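Local coordinates for protein putative acyl-CoA dehydrogenase (Burkholderia xenovorans, PDB 5JSC) that is a putative acyl-CoA dehydrogenase, a tetrameric flavoprotein that binds flavin-adenine dinucleotide (FAD) between its subunits, at residues A273-M277 and M307-I311; E279-R283 and L356-M360. Where two conformers were deposited one is given. Numbering follows the deposited sequence.

Contact 1 (A273-M277 and M307-I311); sequences ARHAM and MALTI. With SO4 (sulfate ion), chain P; EDO (1,2-ethanediol), chain O.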
loop_
_atom_site.group_PDB
_atom_site.type_symbol
_atom_site.label_atom_id
_atom_site.label_comp_id
_atom_site.label_asym_id
_atom_site.label_seq_id
_atom_site.Cartn_x
_atom_site.Cartn_y
_atom_site.Cartn_z
ATOM N N ALA C 273 19.516 -2.566 -0.623
ATOM C CA ALA C 273 18.696 -1.757 0.281
ATOM C C ALA C 273 19.540 -1.118 1.380
ATOM O O ALA C 273 19.333 0.054 1.731
ATOM C CB ALA C 273 17.572 -2.601 0.882
ATOM N N ARG C 274 20.489 -1.869 1.952
ATOM C CA ARG C 274 21.323 -1.281 2.996
ATOM C C ARG C 274 22.152 -0.126 2.457
ATOM O O ARG C 274 22.373 0.871 3.159
ATOM C CB ARG C 274 22.235 -2.339 3.616
ATOM C CG ARG C 274 21.506 -3.365 4.469
ATOM C CD ARG C 274 22.501 -4.073 5.375
ATOM N NE ARG C 274 21.946 -5.223 6.098
ATOM C CZ ARG C 274 21.247 -5.147 7.229
ATOM N NH1 ARG C 274 20.963 -3.968 7.758
ATOM N NH2 ARG C 274 20.820 -6.258 7.829
ATOM N N HIS C 275 22.633 -0.239 1.216
ATOM C CA HIS C 275 23.350 0.884 0.618
ATOM C C HIS C 275 22.436 2.100 0.507
ATOM O O HIS C 275 22.819 3.217 0.879
ATOM C CB HIS C 275 23.902 0.470 -0.750
ATOM C CG HIS C 275 24.884 1.439 -1.331
ATOM N ND1 HIS C 275 25.523 1.214 -2.533
ATOM C CD2 HIS C 275 25.332 2.637 -0.887
ATOM C CE1 HIS C 275 26.330 2.228 -2.798
ATOM N NE2 HIS C 275 26.240 3.100 -1.811
ATOM N N ALA C 276 21.202 1.896 0.032
ATOM C CA ALA C 276 20.258 3.010 -0.071
ATOM C C ALA C 276 19.953 3.607 1.297
ATOM O O ALA C 276 19.814 4.831 1.434
ATOM C CB ALA C 276 18.966 2.538 -0.749
ATOM N N MET C 277 19.800 2.752 2.311
ATOM C CA MET C 277 19.548 3.229 3.670
ATOM C C MET C 277 20.672 4.137 4.151
ATOM O O MET C 277 20.423 5.204 4.725
ATOM C CB MET C 277 19.399 2.032 4.612
ATOM C CG MET C 277 19.119 2.383 6.070
ATOM S SD MET C 277 17.352 2.647 6.326
ATOM C CE MET C 277 17.251 4.340 6.799
ATOM N N MET C 307 11.985 2.426 5.883
ATOM C CA MET C 307 13.134 1.834 5.202
ATOM C C MET C 307 13.826 0.833 6.113
ATOM O O MET C 307 14.112 -0.302 5.712
ATOM C CB MET C 307 14.105 2.929 4.758
ATOM C CG MET C 307 13.526 3.837 3.669
ATOM S SD MET C 307 14.429 5.387 3.477
ATOM C CE MET C 307 15.959 4.767 2.789
ATOM N N ALA C 308 14.068 1.230 7.365
ATOM C CA ALA C 308 14.753 0.359 8.316
ATOM C C ALA C 308 13.911 -0.859 8.678
ATOM O O ALA C 308 14.446 -1.965 8.843
ATOM C CB ALA C 308 15.109 1.154 9.570
ATOM N N LEU C 309 12.598 -0.673 8.824
ATOM C CA LEU C 309 11.711 -1.798 9.114
ATOM C C LEU C 309 11.741 -2.819 7.984
ATOM O O LEU C 309 11.868 -4.030 8.218
ATOM C CB LEU C 309 10.289 -1.279 9.337
ATOM C CG LEU C 309 9.230 -2.352 9.624
ATOM C CD1 LEU C 309 9.604 -3.132 10.884
ATOM C CD2 LEU C 309 7.841 -1.719 9.755
ATOM N N THR C 310 11.632 -2.340 6.744
ATOM C CA THR C 310 11.687 -3.237 5.595
ATOM C C THR C 310 13.016 -3.977 5.542
ATOM O O THR C 310 13.052 -5.183 5.261
ATOM C CB THR C 310 11.438 -2.442 4.314
ATOM O OG1 THR C 310 10.078 -2.003 4.324
ATOM C CG2 THR C 310 11.682 -3.296 3.085
ATOM N N ILE C 311 14.116 -3.282 5.845
ATOM C CA ILE C 311 15.426 -3.929 5.848
ATOM C C ILE C 311 15.497 -5.016 6.913
ATOM O O ILE C 311 15.996 -6.123 6.654
ATOM C CB ILE C 311 16.536 -2.876 6.021
ATOM C CG1 ILE C 311 16.763 -2.171 4.682
ATOM C CG2 ILE C 311 17.848 -3.520 6.543
ATOM C CD1 ILE C 311 17.577 -0.903 4.790
HETATM S S SO4 P . 7.766 -4.426 5.895
HETATM O O1 SO4 P . 8.807 -4.783 6.862
HETATM O O2 SO4 P . 6.875 -5.569 5.701
HETATM O O3 SO4 P . 8.388 -4.072 4.611
HETATM O O4 SO4 P . 6.994 -3.308 6.443
HETATM C C1 EDO O . 22.508 -9.467 8.184
HETATM O O1 EDO O . 21.877 -8.783 7.103
HETATM C C2 EDO O . 24.019 -9.334 8.067
HETATM O O2 EDO O . 24.361 -7.997 7.696
#
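Met307 opens the 307-311 side of this helix pair. CB of Met307 lies 3.6 Å from SD of Met277, and CE of Met307 reaches back to 4.1 Å from the backbone O of Ala276. The two thioether chains thus fill the gap between the helices at this end. Ala308 comes next and gives Met277 a small surface to lie on. SD of Met277 is 4.2 Å from CB of Ala308 and 3.7 Å from the backbone N of Ala308. Leu396 of the second subunit packs on both Met277 and Ala308, so the subunit boundary runs along this edge. The segments belong to helices 250-286 and 298-325, two members of the C-terminal helical domain of the acyl-CoA dehydrogenase fold. The two segments run antiparallel, with 158° between their directions and a closest axis approach of 10.3 Å. Helix 332-356 covers another side of the pair, where Ala273, Ala276, Met307 and Thr310 touch it. Leu309 and Thr310 take no part in the contact with 273-277. Leu309 packs on Trp340 of the second subunit, and a sulfate ion, probably from the crystallisation liquor, lies with its O3 2.7 Å from OG1 of Thr310. One turn after Met307, Ile311 enters the groove between Ala273 and Met277. CD1 of Ile311 is 3.5 Å from CB of Met277, and CG1 of Ile311 is 3.9 Å from CB of Ala273. CG2 of Ile311 sits over one face of the Arg274 guanidinium, 3.4 Å from NH1. Arg274 is partly exposed beside the apolar seam, and its NE forms a salt bridge with Glu96.

Contact 2 (E279-R283 and L356-M360); sequences EGVAR and LYGGM. With FAD (flavin-adenine dinucleotide), chain T.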
loop_
_atom_site.group_PDB
_atom_site.type_symbol
_atom_site.label_atom_id
_atom_site.label_comp_id
_atom_site.label_asym_id
_atom_site.label_seq_id
_atom_site.Cartn_x
_atom_site.Cartn_y
_atom_site.Cartn_z
ATOM N N GLU C 279 22.764 5.883 2.348
ATOM C CA GLU C 279 22.681 7.140 1.609
ATOM C C GLU C 279 21.547 8.013 2.133
ATOM O O GLU C 279 21.703 9.235 2.274
ATOM C CB GLU C 279 22.476 6.852 0.119
ATOM C CG GLU C 279 23.587 6.061 -0.529
ATOM C CD GLU C 279 24.830 6.869 -0.779
ATOM O OE1 GLU C 279 24.719 8.089 -0.987
ATOM O OE2 GLU C 279 25.921 6.270 -0.797
ATOM N N GLY C 280 20.394 7.396 2.413
ATOM C CA GLY C 280 19.224 8.156 2.826
ATOM C C GLY C 280 19.386 8.795 4.193
ATOM O O GLY C 280 19.055 9.968 4.380
ATOM N N VAL C 281 19.894 8.037 5.174
ATOM C CA VAL C 281 20.049 8.627 6.497
ATOM C C VAL C 281 21.123 9.714 6.474
ATOM O O VAL C 281 20.962 10.758 7.119
ATOM C CB VAL C 281 20.314 7.535 7.561
ATOM C CG1 VAL C 281 21.728 6.949 7.470
ATOM C CG2 VAL C 281 20.024 8.072 8.968
ATOM N N ALA C 282 22.207 9.512 5.716
ATOM C CA ALA C 282 23.228 10.550 5.630
ATOM C C ALA C 282 22.677 11.826 5.004
ATOM O O ALA C 282 23.002 12.931 5.448
ATOM C CB ALA C 282 24.429 10.044 4.839
ATOM N N ARG C 283 21.851 11.692 3.962
ATOM C CA ARG C 283 21.287 12.872 3.309
ATOM C C ARG C 283 20.269 13.564 4.205
ATOM O O ARG C 283 20.236 14.798 4.273
ATOM C CB ARG C 283 20.658 12.475 1.975
ATOM C CG ARG C 283 20.124 13.655 1.169
ATOM C CD ARG C 283 21.258 14.563 0.696
ATOM N NE ARG C 283 20.753 15.526 -0.281
ATOM C CZ ARG C 283 21.508 16.212 -1.134
ATOM N NH1 ARG C 283 22.829 16.060 -1.137
ATOM N NH2 ARG C 283 20.932 17.044 -1.996
ATOM N N LEU C 356 14.540 11.177 -1.187
ATOM C CA LEU C 356 15.207 12.015 -0.191
ATOM C C LEU C 356 16.287 12.881 -0.823
ATOM O O LEU C 356 16.551 13.996 -0.345
ATOM C CB LEU C 356 15.814 11.140 0.915
ATOM C CG LEU C 356 14.838 10.474 1.889
ATOM C CD1 LEU C 356 15.514 9.346 2.677
ATOM C CD2 LEU C 356 14.220 11.521 2.835
ATOM N N TYR C 357 16.906 12.399 -1.905
ATOM C CA TYR C 357 17.956 13.147 -2.582
ATOM C C TYR C 357 17.437 14.229 -3.521
ATOM O O TYR C 357 18.251 14.998 -4.043
ATOM C CB TYR C 357 18.861 12.199 -3.367
ATOM C CG TYR C 357 20.070 11.827 -2.579
ATOM C CD1 TYR C 357 20.052 10.740 -1.719
ATOM C CD2 TYR C 357 21.222 12.593 -2.655
ATOM C CE1 TYR C 357 21.160 10.413 -0.970
ATOM C CE2 TYR C 357 22.334 12.265 -1.920
ATOM C CZ TYR C 357 22.295 11.173 -1.078
ATOM O OH TYR C 357 23.403 10.833 -0.324
ATOM N N GLY C 358 16.125 14.313 -3.755
ATOM C CA GLY C 358 15.632 15.328 -4.673
ATOM C C GLY C 358 16.165 15.129 -6.080
ATOM O O GLY C 358 16.299 14.000 -6.570
ATOM N N GLY C 359 16.488 16.246 -6.742
ATOM C CA GLY C 359 16.970 16.168 -8.112
ATOM C C GLY C 359 18.202 15.294 -8.253
ATOM O O GLY C 359 18.351 14.560 -9.239
ATOM N N MET C 360 19.091 15.339 -7.258
ATOM C CA MET C 360 20.286 14.509 -7.290
ATOM C C MET C 360 19.949 13.025 -7.300
ATOM O O MET C 360 20.766 12.211 -7.748
ATOM C CB MET C 360 21.160 14.846 -6.088
ATOM C CG MET C 360 22.540 14.284 -6.151
ATOM S SD MET C 360 23.518 15.064 -4.867
ATOM C CE MET C 360 23.658 16.726 -5.522
HETATM P PA FAD T . 15.476 19.068 -1.637
HETATM O O1A FAD T . 14.885 20.433 -1.542
HETATM O O2A FAD T . 16.784 18.861 -0.907
HETATM O O5B FAD T . 14.394 18.028 -1.142
HETATM C C5B FAD T . 14.766 16.643 -0.986
HETATM C C4B FAD T . 13.498 15.903 -0.650
HETATM O O4B FAD T . 13.012 16.368 0.624
HETATM C C3B FAD T . 12.324 16.165 -1.584
HETATM O O3B FAD T . 12.407 15.426 -2.801
HETATM C C2B FAD T . 11.136 15.757 -0.712
HETATM O O2B FAD T . 10.919 14.348 -0.786
HETATM C C1B FAD T . 11.613 16.158 0.694
HETATM N N9A FAD T . 10.997 17.365 1.240
HETATM C C8A FAD T . 11.052 18.629 0.715
HETATM N N7A FAD T . 10.501 19.546 1.471
HETATM C C5A FAD T . 10.044 18.834 2.571
HETATM C C6A FAD T . 9.384 19.231 3.748
HETATM N N6A FAD T . 9.039 20.498 4.017
HETATM N N1A FAD T . 9.083 18.274 4.653
HETATM C C2A FAD T . 9.419 17.008 4.385
HETATM N N3A FAD T . 10.042 16.516 3.311
HETATM C C4A FAD T . 10.336 17.487 2.437
HETATM N N1 FAD T . 14.430 23.514 -11.217
HETATM C C2 FAD T . 14.323 24.716 -11.853
HETATM O O2 FAD T . 14.402 25.791 -11.245
HETATM N N3 FAD T . 14.109 24.749 -13.207
HETATM C C4 FAD T . 13.969 23.651 -14.034
HETATM O O4 FAD T . 13.864 23.800 -15.244
HETATM C C4X FAD T . 14.051 22.386 -13.357
HETATM N N5 FAD T . 13.993 21.296 -14.077
HETATM C C5X FAD T . 14.257 20.089 -13.452
HETATM C C6 FAD T . 14.360 18.937 -14.235
HETATM C C7 FAD T . 14.737 17.720 -13.678
HETATM C C7M FAD T . 14.878 16.504 -14.561
HETATM C C8 FAD T . 14.998 17.644 -12.303
HETATM C C8M FAD T . 15.419 16.344 -11.664
HETATM C C9 FAD T . 14.880 18.785 -11.519
HETATM C C9A FAD T . 14.517 20.006 -12.078
HETATM N N10 FAD T . 14.496 21.199 -11.325
HETATM C C10 FAD T . 14.297 22.411 -11.942
HETATM C "C1'" FAD T . 14.809 21.151 -9.890
HETATM C "C2'" FAD T . 13.672 20.609 -9.029
HETATM O "O2'" FAD T . 12.600 21.552 -8.959
HETATM C "C3'" FAD T . 14.194 20.312 -7.622
HETATM O "O3'" FAD T . 15.060 19.189 -7.738
HETATM C "C4'" FAD T . 13.111 20.000 -6.588
HETATM O "O4'" FAD T . 12.382 21.192 -6.289
HETATM C "C5'" FAD T . 13.678 19.402 -5.317
HETATM O "O5'" FAD T . 14.691 20.298 -4.810
HETATM P P FAD T . 16.083 19.601 -4.388
HETATM O O1P FAD T . 16.643 18.771 -5.482
HETATM O O2P FAD T . 17.010 20.690 -3.925
HETATM O O3P FAD T . 15.689 18.665 -3.162
HETATM O O HOH W 1 18.058 16.225 -0.640
#
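Arg283 lays its aliphatic part over one face of the Tyr357 ring. CG of Arg283 stands 3.8 Å from the centroid of the Tyr357 ring and only 4° off the ring normal, a CH-pi contact. CB of Arg283 is 3.6 Å from CE1 of Tyr357. Farther along, CD2 of the same ring lies over a face of the guanidinium, and NH1 of Arg283 is 3.9 Å from SD of Met360. The phenol end of Tyr357 reaches Glu279. OH of Tyr357 makes a weak hydrogen bond of 3.5 Å to the backbone O of Glu279, and it is 3.1 Å from OE1 of Glu279. Deeper in, the absence of a side chain at Gly280 lets Leu356 come close, with CD1 of Leu356 3.9 Å from CA of Gly280.

Here helix 250-286 meets the turn that follows helix 332-356, and this turn lines the FAD pocket. Gly358 leaves the helical conformation with positive phi. A side chain there would clash with FAD O3P, and one at Gly359 would clash with FAD O3'. The backbone can therefore lie against FAD, and N of Gly359 donates a hydrogen bond of 2.8 Å to FAD O1P. Ser147, Ser153 and Glu386 of the third subunit also bind this FAD.

One water joins the three parties. It accepts from NE of Arg283 at 2.8 Å and donates to O of Leu356 at 2.7 Å and to FAD O2A at 2.9 Å. The link between Arg283 and the pyrophosphate seen here is thus water-mediated, so Arg283 offers Tyr357 its apolar part and reaches FAD through its NE and one water.

In the fold
Both contacts use helix 250-286, on successive parts of its length, and their centres are 13 Å apart. They touch where SD of Met307 packs on CD1 of Leu356, 4.2 Å away. Contact 1 is the more buried. It joins two long helices through methionine, alanine and isoleucine, with its one charged side chain at the border. Contact 2 is partly buried and lies farther from the centre of the chain. There the helix meets a glycine-containing turn, and aromatic, charged and water-mediated interactions take over beside the FAD. The second subunit packs against both contacts, while contact 2 also meets the third subunit, where Trp177 touches Met360.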